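Local atomic coordinates of ankyrin repeat and SOCS BOX protein 11 (Homo sapiens, PDB entry 4UUC), a protein that recognises substrates such as BIK, DIRAS2 and RPN1 as the substrate-recognition component of a cullin-5-RING E3 ubiquitin ligase. Residues A174-D188 with L206-R220. Numbering follows the deposited sequence.
Sequences AARQSNVEVIHLLTD and LAAPKSSVEQALLLR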
loop_
_atom_site.group_PDB
_atom_site.type_symbol
_atom_site.label_atom_id
_atom_site.label_comp_id
_atom_site.label_asym_id
_atom_site.label_seq_id
_atom_site.Cartn_x
_atom_site.Cartn_y
_atom_site.Cartn_z
ATOM N N ALA A 174 1.316 10.719 -12.999
ATOM C CA ALA A 174 1.863 11.929 -12.397
ATOM C C ALA A 174 1.397 13.182 -13.141
ATOM O O ALA A 174 1.182 14.231 -12.529
ATOM C CB ALA A 174 3.390 11.864 -12.371
ATOM N N ALA A 175 1.235 13.063 -14.455
ATOM C CA ALA A 175 0.828 14.189 -15.294
ATOM C C ALA A 175 -0.585 14.665 -14.963
ATOM O O ALA A 175 -0.914 15.832 -15.169
ATOM C CB ALA A 175 0.923 13.807 -16.764
ATOM N N ARG A 176 -1.419 13.756 -14.464
ATOM C CA ARG A 176 -2.790 14.097 -14.094
ATOM C C ARG A 176 -2.879 14.755 -12.719
ATOM O O ARG A 176 -3.928 15.293 -12.355
ATOM C CB ARG A 176 -3.674 12.851 -14.102
ATOM C CG ARG A 176 -3.867 12.222 -15.459
ATOM C CD ARG A 176 -4.994 11.204 -15.403
ATOM N NE ARG A 176 -5.051 10.369 -16.596
ATOM C CZ ARG A 176 -4.341 9.258 -16.773
ATOM N NH1 ARG A 176 -3.504 8.835 -15.834
ATOM N NH2 ARG A 176 -4.467 8.566 -17.895
ATOM N N GLN A 177 -1.791 14.690 -11.954
ATOM C CA GLN A 177 -1.756 15.266 -10.611
ATOM C C GLN A 177 -1.070 16.633 -10.634
ATOM O O GLN A 177 -0.943 17.250 -11.691
ATOM C CB GLN A 177 -1.040 14.332 -9.629
ATOM C CG GLN A 177 -1.443 12.868 -9.717
ATOM C CD GLN A 177 -2.940 12.653 -9.746
ATOM O OE1 GLN A 177 -3.697 13.356 -9.073
ATOM N NE2 GLN A 177 -3.377 11.674 -10.530
ATOM N N SER A 178 -0.628 17.092 -9.465
ATOM C CA SER A 178 -0.121 18.453 -9.306
ATOM C C SER A 178 1.271 18.517 -8.669
ATOM O O SER A 178 1.669 19.568 -8.155
ATOM C CB SER A 178 -1.105 19.269 -8.459
ATOM O OG SER A 178 -2.383 19.308 -9.070
ATOM N N ASN A 179 2.012 17.412 -8.717
ATOM C CA ASN A 179 3.329 17.346 -8.080
ATOM C C ASN A 179 4.482 17.360 -9.076
ATOM O O ASN A 179 4.716 16.387 -9.796
ATOM C CB ASN A 179 3.448 16.099 -7.208
ATOM C CG ASN A 179 4.607 16.189 -6.235
ATOM O OD1 ASN A 179 5.764 16.034 -6.619
ATOM N ND2 ASN A 179 4.300 16.455 -4.967
ATOM N N VAL A 180 5.209 18.473 -9.084
ATOM C CA VAL A 180 6.339 18.680 -9.979
ATOM C C VAL A 180 7.539 17.813 -9.601
ATOM O O VAL A 180 8.233 17.302 -10.483
ATOM C CB VAL A 180 6.754 20.176 -9.989
ATOM C CG1 VAL A 180 8.125 20.386 -10.647
ATOM C CG2 VAL A 180 5.698 21.011 -10.696
ATOM N N GLU A 181 7.790 17.647 -8.304
ATOM C CA GLU A 181 8.931 16.851 -7.852
ATOM C C GLU A 181 8.871 15.426 -8.418
ATOM O O GLU A 181 9.892 14.874 -8.829
ATOM C CB GLU A 181 9.006 16.827 -6.323
ATOM C CG GLU A 181 9.545 18.141 -5.753
ATOM C CD GLU A 181 9.784 18.116 -4.248
ATOM O OE1 GLU A 181 8.956 17.543 -3.506
ATOM O OE2 GLU A 181 10.810 18.680 -3.811
ATOM N N VAL A 182 7.673 14.854 -8.470
ATOM C CA VAL A 182 7.487 13.512 -9.016
ATOM C C VAL A 182 7.832 13.457 -10.512
ATOM O O VAL A 182 8.455 12.500 -10.974
ATOM C CB VAL A 182 6.042 13.027 -8.784
ATOM C CG1 VAL A 182 5.751 11.745 -9.568
ATOM C CG2 VAL A 182 5.799 12.805 -7.301
ATOM N N ILE A 183 7.429 14.479 -11.263
ATOM C CA ILE A 183 7.746 14.557 -12.687
ATOM C C ILE A 183 9.261 14.508 -12.911
ATOM O O ILE A 183 9.748 13.732 -13.740
ATOM C CB ILE A 183 7.173 15.846 -13.328
ATOM C CG1 ILE A 183 5.645 15.874 -13.221
ATOM C CG2 ILE A 183 7.594 15.968 -14.793
ATOM C CD1 ILE A 183 4.922 14.812 -14.047
ATOM N N HIS A 184 10.011 15.324 -12.177
ATOM C CA HIS A 184 11.461 15.376 -12.380
ATOM C C HIS A 184 12.150 14.098 -11.898
ATOM O O HIS A 184 13.119 13.645 -12.510
ATOM C CB HIS A 184 12.059 16.601 -11.684
ATOM C CG HIS A 184 11.696 17.896 -12.341
ATOM N ND1 HIS A 184 11.899 18.127 -13.685
ATOM C CD2 HIS A 184 11.138 19.026 -11.845
ATOM C CE1 HIS A 184 11.483 19.345 -13.988
ATOM N NE2 HIS A 184 11.018 19.910 -12.889
ATOM N N LEU A 185 11.644 13.506 -10.819
ATOM C CA LEU A 185 12.191 12.246 -10.320
ATOM C C LEU A 185 12.032 11.131 -11.350
ATOM O O LEU A 185 12.981 10.398 -11.618
ATOM C CB LEU A 185 11.516 11.839 -9.008
ATOM C CG LEU A 185 12.057 12.472 -7.721
ATOM C CD1 LEU A 185 11.096 12.227 -6.568
ATOM C CD2 LEU A 185 13.426 11.925 -7.385
ATOM N N LEU A 186 10.831 10.987 -11.907
ATOM C CA LEU A 186 10.591 9.989 -12.944
ATOM C C LEU A 186 11.487 10.222 -14.160
ATOM O O LEU A 186 12.096 9.288 -14.688
ATOM C CB LEU A 186 9.125 10.000 -13.385
ATOM C CG LEU A 186 8.096 9.446 -12.398
ATOM C CD1 LEU A 186 6.696 9.633 -12.967
ATOM C CD2 LEU A 186 8.356 7.983 -12.089
ATOM N N THR A 187 11.547 11.468 -14.609
ATOM C CA THR A 187 12.367 11.821 -15.757
ATOM C C THR A 187 13.844 11.534 -15.477
ATOM O O THR A 187 14.546 10.985 -16.331
ATOM C CB THR A 187 12.190 13.299 -16.133
ATOM O OG1 THR A 187 10.811 13.558 -16.416
ATOM C CG2 THR A 187 13.030 13.648 -17.355
ATOM N N ASP A 188 14.306 11.896 -14.282
ATOM C CA ASP A 188 15.696 11.651 -13.893
ATOM C C ASP A 188 16.046 10.164 -13.934
ATOM O O ASP A 188 17.201 9.800 -14.167
ATOM C CB ASP A 188 15.984 12.182 -12.485
ATOM C CG ASP A 188 16.027 13.700 -12.415
ATOM O OD1 ASP A 188 16.147 14.364 -13.467
ATOM O OD2 ASP A 188 15.954 14.228 -11.287
ATOM N N LEU A 206 -1.762 14.996 -21.125
ATOM C CA LEU A 206 -2.613 14.845 -19.947
ATOM C C LEU A 206 -2.494 16.004 -18.965
ATOM O O LEU A 206 -3.407 16.245 -18.178
ATOM C CB LEU A 206 -2.283 13.541 -19.220
ATOM C CG LEU A 206 -2.609 12.251 -19.976
ATOM C CD1 LEU A 206 -2.031 11.057 -19.239
ATOM C CD2 LEU A 206 -4.113 12.092 -20.154
ATOM N N ALA A 207 -1.368 16.712 -19.001
ATOM C CA ALA A 207 -1.121 17.783 -18.045
ATOM C C ALA A 207 -2.087 18.943 -18.257
ATOM O O ALA A 207 -2.442 19.267 -19.388
ATOM C CB ALA A 207 0.321 18.267 -18.150
ATOM N N ALA A 208 -2.504 19.562 -17.158
ATOM C CA ALA A 208 -3.401 20.711 -17.211
ATOM C C ALA A 208 -2.703 21.908 -17.856
ATOM O O ALA A 208 -1.569 22.224 -17.493
ATOM C CB ALA A 208 -3.876 21.069 -15.817
ATOM N N PRO A 209 -3.370 22.570 -18.820
ATOM C CA PRO A 209 -2.754 23.721 -19.491
ATOM C C PRO A 209 -2.263 24.795 -18.526
ATOM O O PRO A 209 -2.946 25.107 -17.550
ATOM C CB PRO A 209 -3.888 24.266 -20.364
ATOM C CG PRO A 209 -4.743 23.094 -20.637
ATOM C CD PRO A 209 -4.691 22.253 -19.395
ATOM N N LYS A 210 -1.078 25.332 -18.807
ATOM C CA LYS A 210 -0.487 26.420 -18.031
ATOM C C LYS A 210 -0.200 26.036 -16.578
ATOM O O LYS A 210 -0.003 26.907 -15.731
ATOM C CB LYS A 210 -1.399 27.652 -18.069
ATOM C CG LYS A 210 -1.715 28.140 -19.476
ATOM N N SER A 211 -0.165 24.738 -16.292
ATOM C CA SER A 211 0.124 24.264 -14.944
ATOM C C SER A 211 1.622 24.068 -14.751
ATOM O O SER A 211 2.377 23.998 -15.720
ATOM C CB SER A 211 -0.611 22.951 -14.660
ATOM O OG SER A 211 -0.034 21.872 -15.381
ATOM N N SER A 212 2.043 23.978 -13.495
ATOM C CA SER A 212 3.447 23.747 -13.170
ATOM C C SER A 212 3.892 22.365 -13.626
ATOM O O SER A 212 5.031 22.183 -14.046
ATOM C CB SER A 212 3.681 23.902 -11.667
ATOM O OG SER A 212 3.410 25.226 -11.250
ATOM N N VAL A 213 2.991 21.389 -13.540
ATOM C CA VAL A 213 3.291 20.045 -14.019
ATOM C C VAL A 213 3.517 20.061 -15.533
ATOM O O VAL A 213 4.474 19.462 -16.028
ATOM C CB VAL A 213 2.168 19.057 -13.645
ATOM C CG1 VAL A 213 2.276 17.762 -14.454
ATOM C CG2 VAL A 213 2.232 18.755 -12.154
ATOM N N GLU A 214 2.659 20.764 -16.264
ATOM C CA GLU A 214 2.841 20.905 -17.704
ATOM C C GLU A 214 4.175 21.572 -18.016
ATOM O O GLU A 214 4.879 21.160 -18.938
ATOM C CB GLU A 214 1.710 21.717 -18.337
ATOM C CG GLU A 214 1.836 21.801 -19.851
ATOM C CD GLU A 214 0.843 22.750 -20.486
ATOM O OE1 GLU A 214 0.941 23.970 -20.237
ATOM O OE2 GLU A 214 -0.031 22.272 -21.243
ATOM N N GLN A 215 4.511 22.606 -17.250
ATOM C CA GLN A 215 5.770 23.321 -17.441
ATOM C C GLN A 215 6.945 22.367 -17.279
ATOM O O GLN A 215 7.890 22.394 -18.065
ATOM C CB GLN A 215 5.895 24.482 -16.450
ATOM C CG GLN A 215 7.136 25.347 -16.662
ATOM C CD GLN A 215 7.458 26.229 -15.464
ATOM O OE1 GLN A 215 6.720 26.257 -14.479
ATOM N NE2 GLN A 215 8.570 26.952 -15.544
ATOM N N ALA A 216 6.882 21.528 -16.248
ATOM C CA ALA A 216 7.950 20.575 -15.966
ATOM C C ALA A 216 8.148 19.622 -17.141
ATOM O O ALA A 216 9.274 19.369 -17.565
ATOM C CB ALA A 216 7.645 19.795 -14.696
ATOM N N LEU A 217 7.046 19.107 -17.672
ATOM C CA LEU A 217 7.104 18.183 -18.796
ATOM C C LEU A 217 7.670 18.862 -20.042
ATOM O O LEU A 217 8.446 18.263 -20.788
ATOM C CB LEU A 217 5.711 17.616 -19.076
ATOM C CG LEU A 217 5.226 16.615 -18.023
ATOM C CD1 LEU A 217 3.724 16.367 -18.140
ATOM C CD2 LEU A 217 5.989 15.304 -18.145
ATOM N N LEU A 218 7.286 20.114 -20.259
ATOM C CA LEU A 218 7.787 20.874 -21.400
ATOM C C LEU A 218 9.292 21.106 -21.288
ATOM O O LEU A 218 10.011 21.052 -22.286
ATOM C CB LEU A 218 7.059 22.215 -21.514
ATOM C CG LEU A 218 5.637 22.177 -22.076
ATOM C CD1 LEU A 218 4.923 23.487 -21.810
ATOM C CD2 LEU A 218 5.665 21.875 -23.566
ATOM N N LEU A 219 9.765 21.356 -20.071
ATOM C CA LEU A 219 11.181 21.651 -19.841
ATOM C C LEU A 219 12.083 20.423 -19.994
ATOM O O LEU A 219 13.267 20.555 -20.306
ATOM C CB LEU A 219 11.377 22.250 -18.446
ATOM C CG LEU A 219 10.885 23.684 -18.243
ATOM C CD1 LEU A 219 10.877 24.031 -16.761
ATOM C CD2 LEU A 219 11.742 24.669 -19.024
ATOM N N ARG A 220 11.520 19.236 -19.781
ATOM C CA ARG A 220 12.292 17.992 -19.796
ATOM C C ARG A 220 12.183 17.237 -21.120
ATOM O O ARG A 220 12.993 16.354 -21.406
ATOM C CB ARG A 220 11.837 17.068 -18.665
ATOM C CG ARG A 220 12.005 17.625 -17.253
ATOM C CD ARG A 220 13.438 18.029 -16.943
ATOM N NE ARG A 220 14.380 16.912 -17.010
ATOM C CZ ARG A 220 14.745 16.160 -15.976
ATOM N NH1 ARG A 220 14.248 16.376 -14.764
ATOM N NH2 ARG A 220 15.616 15.176 -16.155
HETATM O O HOH W 1 -1.930 18.325 -14.482
#
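Helices 180-188 and 212-220 run side by side in the same direction, 22° apart and 9.2 Å between axes at closest approach, with Val180 facing Val213 and the spacing wider at Thr187 and Arg220. Where the preceding turns meet, a water takes the N-H of Ala208 and donates to the carbonyls of Ala175 and Gln177. Val213 is a knob among Ala174, Ala175, Val180 and Ile183; with CG1 anti to the backbone N (chi1 164°), this methyl faces Ala175 and Ile183, while CG2 lies in van der Waals contact with Gln177 O (3.5 Å). Ile183 CG2 rests on Ala216 CB and Leu217 CD2, both at 3.8 Å. At the C-terminal ends Arg220, its chain folded at chi2 and chi3, grips Asp188 OD1 end-on through NH2 (2.9 Å) and NH1 (3.1 Å), while NH1 also donates to His184 ND1 and Thr187 CG2 lies over one guanidinium face. A leucine in place of Arg220 would probably leave Asp188 without its cationic mate and His184 ND1 without this donor. Stacking of successive helical pairs is characteristic of the ankyrin repeat domain: helix 180-188, in the sixth repeat, is flanked by helix 148-156 through Val148 and Leu155, and Leu171 of helix 170-175 packs against Ile183 and Leu217.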